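Local coordinates for protein lactate dehydrogenase, adjacent gene encodes predicted malate dehydrogenase (Cryptosporidium parvum, PDB 4ND2) that probably interconverts pyruvate and (S)-lactate with NADH/NAD(+) as cofactor, as a lactate dehydrogenase built on a Rossmann-type nucleotide-binding domain, at residues 137-142 / 258-263; 172-175 / 181-184; 243-246 / 250-253. All coordinates share one frame; numbering follows the deposited sequence.

Contact 1 of 3, residues 137-142 / 258-263; sequences LPHNKV and SAFCSN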
# COMPACT_ATOMS: atom_id res chain seq x y z
N LEU A 137 -31.08 -5.78 15.48
CA LEU A 137 -30.09 -4.72 15.34
C LEU A 137 -30.66 -3.58 14.50
O LEU A 137 -31.53 -3.81 13.66
CB LEU A 137 -28.79 -5.24 14.70
CG LEU A 137 -27.70 -5.69 15.67
CD1 LEU A 137 -28.21 -6.74 16.64
CD2 LEU A 137 -26.50 -6.21 14.89
N PRO A 138 -30.18 -2.34 14.73
CA PRO A 138 -30.68 -1.20 13.94
C PRO A 138 -30.51 -1.42 12.44
O PRO A 138 -29.52 -2.01 12.01
CB PRO A 138 -29.79 -0.04 14.41
CG PRO A 138 -29.29 -0.44 15.75
CD PRO A 138 -29.15 -1.93 15.70
N HIS A 139 -31.49 -0.97 11.66
CA HIS A 139 -31.47 -1.13 10.20
C HIS A 139 -30.17 -0.60 9.59
O HIS A 139 -29.61 -1.24 8.70
CB HIS A 139 -32.67 -0.42 9.56
CG HIS A 139 -33.98 -1.10 9.81
ND1 HIS A 139 -34.81 -0.75 10.86
CD2 HIS A 139 -34.61 -2.10 9.16
CE1 HIS A 139 -35.89 -1.51 10.84
NE2 HIS A 139 -35.79 -2.34 9.81
N ASN A 140 -29.71 0.55 10.07
CA ASN A 140 -28.49 1.18 9.55
C ASN A 140 -27.19 0.43 9.86
O ASN A 140 -26.15 0.72 9.28
CB ASN A 140 -28.39 2.63 10.04
CG ASN A 140 -28.15 2.73 11.54
OD1 ASN A 140 -28.90 2.17 12.33
ND2 ASN A 140 -27.11 3.45 11.93
N LYS A 141 -27.26 -0.54 10.79
CA LYS A 141 -26.10 -1.34 11.18
C LYS A 141 -26.11 -2.74 10.57
O LYS A 141 -25.23 -3.55 10.88
CB LYS A 141 -26.02 -1.43 12.70
CG LYS A 141 -25.80 -0.09 13.40
CD LYS A 141 -24.43 0.51 13.14
CE LYS A 141 -23.31 -0.23 13.85
NZ LYS A 141 -23.37 -0.07 15.33
N VAL A 142 -27.09 -3.03 9.72
CA VAL A 142 -27.18 -4.32 9.03
C VAL A 142 -27.37 -4.09 7.54
O VAL A 142 -28.30 -3.41 7.12
CB VAL A 142 -28.35 -5.17 9.56
CG1 VAL A 142 -28.41 -6.51 8.83
CG2 VAL A 142 -28.23 -5.38 11.06
N SER A 258 -27.04 -3.89 -0.26
CA SER A 258 -28.42 -4.16 0.14
C SER A 258 -28.67 -3.47 1.48
O SER A 258 -28.14 -3.89 2.51
CB SER A 258 -28.67 -5.66 0.23
OG SER A 258 -30.05 -5.93 0.43
N ALA A 259 -29.44 -2.38 1.44
CA ALA A 259 -29.71 -1.57 2.62
C ALA A 259 -31.20 -1.29 2.75
O ALA A 259 -31.96 -1.42 1.79
CB ALA A 259 -28.94 -0.26 2.54
N PHE A 260 -31.62 -0.90 3.95
CA PHE A 260 -33.03 -0.63 4.24
C PHE A 260 -33.44 0.72 3.65
O PHE A 260 -33.07 1.77 4.17
CB PHE A 260 -33.29 -0.67 5.74
CG PHE A 260 -34.75 -0.72 6.11
CD1 PHE A 260 -35.36 0.36 6.74
CD2 PHE A 260 -35.52 -1.84 5.81
CE1 PHE A 260 -36.70 0.32 7.07
CE2 PHE A 260 -36.86 -1.88 6.14
CZ PHE A 260 -37.46 -0.80 6.77
N CYS A 261 -34.20 0.66 2.56
CA CYS A 261 -34.59 1.84 1.79
C CYS A 261 -36.03 2.24 2.10
O CYS A 261 -36.96 1.46 1.84
CB CYS A 261 -34.44 1.53 0.30
SG CYS A 261 -34.66 2.95 -0.79
N SER A 262 -36.22 3.44 2.65
CA SER A 262 -37.52 3.87 3.18
C SER A 262 -38.14 5.09 2.50
O SER A 262 -39.37 5.19 2.42
CB SER A 262 -37.42 4.14 4.68
OG SER A 262 -37.25 2.93 5.40
N ASN A 263 -37.32 6.03 2.03
CA ASN A 263 -37.84 7.26 1.42
C ASN A 263 -37.23 7.54 0.04
O ASN A 263 -37.10 8.69 -0.36
CB ASN A 263 -37.59 8.45 2.34
CG ASN A 263 -38.36 8.35 3.65
OD1 ASN A 263 -39.57 8.11 3.66
ND2 ASN A 263 -37.66 8.52 4.77
O HOH W 1 -29.44 -0.60 5.94
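His139 lays its imidazole on the phenyl ring of Phe260 in a face-to-face stack, with centroids 3.9 Å apart and planes tilted by 27°. The tilt makes the packing uneven. It is tightest where CD2 of His139 sits over the centre of the phenyl ring, 3.4 Å from CG of Phe260, and slacker farther out, where His139 NE2 is 3.8 Å from Phe260 CZ. Phe260 CG stands anti to its backbone N (chi1 -167°), which brings the ring against the imidazole. Both residues are only partly buried, and no direct hydrogen bond joins the two segments. Between the backbones a water bridges the segments: it donates to His139 O at 2.8 Å and accepts from Phe260 N at 3.0 Å. The contact is thus a surface seam, tight at the rings and bridged by water at the backbone. His139 O also bonds the hydroxyl of Tyr271, whose ring meets Phe260. The stack joins the 3-10 turn between helix 124-135 and strand 142-144, in the NAD-binding domain, to the end of strand 253-261 in the C-terminal domain, with Gln132 of helix 124-135 touching His139.

Contact 2 of 3, residues 172-175 / 181-184; sequences NVIG and MVPA. Unlike the reference sequence in segment 181-184: Ala184 (reference Val).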
# COMPACT_ATOMS: atom_id res chain seq x y z
N ASN A 172 -23.42 1.74 -11.80
CA ASN A 172 -24.13 1.18 -10.66
C ASN A 172 -25.08 0.07 -11.08
O ASN A 172 -25.72 0.15 -12.13
CB ASN A 172 -24.91 2.28 -9.94
CG ASN A 172 -24.02 3.16 -9.08
OD1 ASN A 172 -23.40 2.68 -8.13
ND2 ASN A 172 -23.95 4.44 -9.42
N VAL A 173 -25.15 -0.96 -10.25
CA VAL A 173 -26.20 -1.97 -10.33
C VAL A 173 -27.05 -1.81 -9.08
O VAL A 173 -26.52 -1.68 -7.97
CB VAL A 173 -25.62 -3.40 -10.39
CG1 VAL A 173 -26.74 -4.43 -10.37
CG2 VAL A 173 -24.75 -3.58 -11.63
N ILE A 174 -28.37 -1.80 -9.26
CA ILE A 174 -29.31 -1.63 -8.16
C ILE A 174 -30.39 -2.71 -8.20
O ILE A 174 -30.49 -3.46 -9.17
CB ILE A 174 -29.95 -0.23 -8.17
CG1 ILE A 174 -30.68 0.03 -9.49
CG2 ILE A 174 -28.89 0.83 -7.93
CD1 ILE A 174 -31.48 1.32 -9.50
N GLY A 175 -31.19 -2.77 -7.14
CA GLY A 175 -32.24 -3.77 -7.01
C GLY A 175 -31.76 -5.00 -6.28
O GLY A 175 -30.70 -4.98 -5.65
N MET A 181 -31.73 -7.97 -11.13
CA MET A 181 -30.83 -6.84 -10.85
C MET A 181 -30.82 -5.87 -12.02
O MET A 181 -30.99 -6.28 -13.18
CB MET A 181 -29.40 -7.33 -10.54
CG MET A 181 -28.61 -7.86 -11.73
SD MET A 181 -26.92 -8.32 -11.31
CE MET A 181 -27.20 -9.78 -10.30
N VAL A 182 -30.62 -4.59 -11.72
CA VAL A 182 -30.72 -3.53 -12.73
C VAL A 182 -29.40 -2.79 -12.89
O VAL A 182 -29.11 -1.87 -12.12
CB VAL A 182 -31.84 -2.53 -12.37
CG1 VAL A 182 -31.97 -1.46 -13.44
CG2 VAL A 182 -33.16 -3.25 -12.17
N PRO A 183 -28.58 -3.18 -13.89
CA PRO A 183 -27.43 -2.35 -14.25
C PRO A 183 -27.92 -1.09 -14.95
O PRO A 183 -28.43 -1.16 -16.07
CB PRO A 183 -26.62 -3.25 -15.19
CG PRO A 183 -27.13 -4.64 -14.96
CD PRO A 183 -28.57 -4.46 -14.61
N ALA A 184 -27.78 0.05 -14.28
CA ALA A 184 -28.35 1.31 -14.76
C ALA A 184 -27.48 1.95 -15.84
O ALA A 184 -26.60 2.75 -15.54
CB ALA A 184 -28.56 2.27 -13.60
O HOH W 2 -24.81 3.39 -13.64
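Ile174 and Val182 form an antiparallel hydrogen-bonded pair at the heart of a short beta hairpin. Val182 N donates to Ile174 O at 2.8 Å, and Ile174 N returns a bond to Val182 O at 3.0 Å. A third bond, Ala184 N to Asn172 O, extends the pairing, and a water carries it one step further by accepting from Asn172 N and donating to Ala184 O. Val173 and Pro183 make the intervening non-hydrogen-bonded pair, where Val173 CA sends a CA-H...O contact to Val182 O, 3.4 Å away. The side chain of Met181 can be followed outward along Val173: its CB lies 3.9 Å from Val173 CG1, CG passes the same methyl at 4.1 Å, and SD is still only 4.0 Å from it. The bend at chi3 (70°) then turns CE away. The other Val173 methyl, CG2, lies beside Pro183 CB at 4.0 Å, both side chains pointing the same way. This face packs on helices 147-162 and 206-227. Ile174 and Val182 take the opposite face, with Ile174 CG1 meeting Val182 CB, and lean on Leu299 and Leu298 of helix 293-314. The amide of Asn172 reaches across the subunit boundary, its ND2 bonding Gly191 O of the second subunit. The paired strands flank the loop that bears His177, the predicted proton acceptor, and the side chain of Met181 comes within about 4 Å of those of His177 and the substrate-binding Arg90. The chemistry implies a hairpin paired by three direct backbone bonds inside an apolar shell, with water, the Ser151 hydroxyl and a glycerol taking up other backbone groups.

Contact 3 of 3, residues 243-246 / 250-253; sequences MAEA and DKKA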
# COMPACT_ATOMS: atom_id res chain seq x y z
N MET A 243 -16.31 -2.79 1.99
CA MET A 243 -17.40 -2.33 2.84
C MET A 243 -16.97 -2.18 4.30
O MET A 243 -17.34 -1.22 4.97
CB MET A 243 -18.60 -3.28 2.74
CG MET A 243 -19.25 -3.28 1.36
SD MET A 243 -20.60 -4.46 1.19
CE MET A 243 -21.80 -3.77 2.31
N ALA A 244 -16.18 -3.14 4.79
CA ALA A 244 -15.63 -3.07 6.14
C ALA A 244 -14.70 -1.87 6.31
O ALA A 244 -14.74 -1.19 7.34
CB ALA A 244 -14.89 -4.36 6.48
N GLU A 245 -13.86 -1.61 5.30
CA GLU A 245 -12.99 -0.43 5.27
C GLU A 245 -13.76 0.88 5.41
O GLU A 245 -13.36 1.77 6.16
CB GLU A 245 -12.22 -0.36 3.95
CG GLU A 245 -11.07 -1.34 3.77
CD GLU A 245 -10.48 -1.28 2.38
OE1 GLU A 245 -10.72 -0.27 1.67
OE2 GLU A 245 -9.77 -2.22 1.98
N ALA A 246 -14.85 0.99 4.65
CA ALA A 246 -15.68 2.20 4.67
C ALA A 246 -16.20 2.50 6.07
O ALA A 246 -16.22 3.66 6.49
CB ALA A 246 -16.84 2.05 3.69
N ASP A 250 -14.43 5.32 8.43
CA ASP A 250 -15.42 6.39 8.35
C ASP A 250 -15.27 7.17 7.04
O ASP A 250 -15.18 8.40 7.05
CB ASP A 250 -15.29 7.33 9.56
CG ASP A 250 -16.39 8.39 9.62
OD1 ASP A 250 -17.55 8.08 9.27
OD2 ASP A 250 -16.08 9.53 10.01
N LYS A 251 -15.24 6.44 5.93
CA LYS A 251 -14.90 7.03 4.63
C LYS A 251 -15.97 7.94 4.03
O LYS A 251 -15.65 8.78 3.18
CB LYS A 251 -14.60 5.93 3.61
CG LYS A 251 -13.28 5.21 3.82
CD LYS A 251 -12.97 4.35 2.61
CE LYS A 251 -11.81 3.41 2.86
NZ LYS A 251 -11.54 2.56 1.67
N LYS A 252 -17.23 7.75 4.43
CA LYS A 252 -18.37 8.33 3.71
C LYS A 252 -18.29 7.90 2.23
O LYS A 252 -18.49 8.71 1.32
CB LYS A 252 -18.40 9.86 3.83
CG LYS A 252 -18.12 10.40 5.22
CD LYS A 252 -19.08 9.86 6.27
CE LYS A 252 -18.81 10.52 7.62
NZ LYS A 252 -19.58 9.90 8.73
N ALA A 253 -17.98 6.63 2.01
CA ALA A 253 -17.83 6.08 0.67
C ALA A 253 -19.20 5.77 0.08
O ALA A 253 -20.10 5.34 0.79
CB ALA A 253 -16.98 4.82 0.70
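Ala246 O receives Lys251 N at 3.0 Å, in a nearly straight bond (165° at the hydrogen), as the chain folds back at Asp250, whose positive phi (52°) makes the Schellman motif that ends helix 234-248. Just beyond this turn, Lys252 and Ala253 both face Ile278, a G1 beta bulge through which the chain enters strand 253-261. Lys251 itself runs back alongside the helix. Its CG stands beside the backbone N (chi1 -72°) and the chain is extended from there on, so that CG and CD pass Ala246 CA at 3.9 and 4.0 Å before CE reaches Glu245 CB at 3.9 Å. The ammonium NZ ends 2.9 Å from Glu245 OE1 in a salt bridge that uses the anti lone pair, the one turned away from the other carboxylate oxygen. The same OE1 also pairs with Lys242, so two lysines share one oxygen, which would probably keep the carboxylate ionised. On the inner side the contact is apolar: Ala246 CB meets Ala253 CB at 4.1 Å, and Ile278 touches Ala246. Asp250 OD1 takes Lys252 NZ at 2.8 Å on its syn lone pair and Lys280 N as well, and Lys252 NZ has a further partner in Glu284. Asp250 OD2 forms a salt bridge with Arg4 of the third subunit. Taken together, the chemistry implies a helix end fixed by backbone capping, with small methyls toward the core, the partly exposed charges of Glu245 and Lys251 paired with each other, and the buried carboxylate of Asp250 satisfied by Lys252, Lys280 N and Arg4 of the third subunit.

Contact 1 is a surface stack between the NAD-binding and C-terminal domains, whereas contacts 2 and 3 are largely buried and lie wholly within the C-terminal one. Contacts 1 and 3 share strand 253-261: contact 3 sets the turn that leads into it, and contact 1 meets its far end, with centres about 16 Å apart. Contact 2 uses other strands, and its centre is about 21 Å from that of contact 3. Chemistry follows position: aromatic rings and a water at the domain seam, backbone bonds and aliphatic side chains in the hairpin, helix capping and salt bridges at the turn. Neighbouring subunits reach contacts 2 and 3, but none touches contact 1.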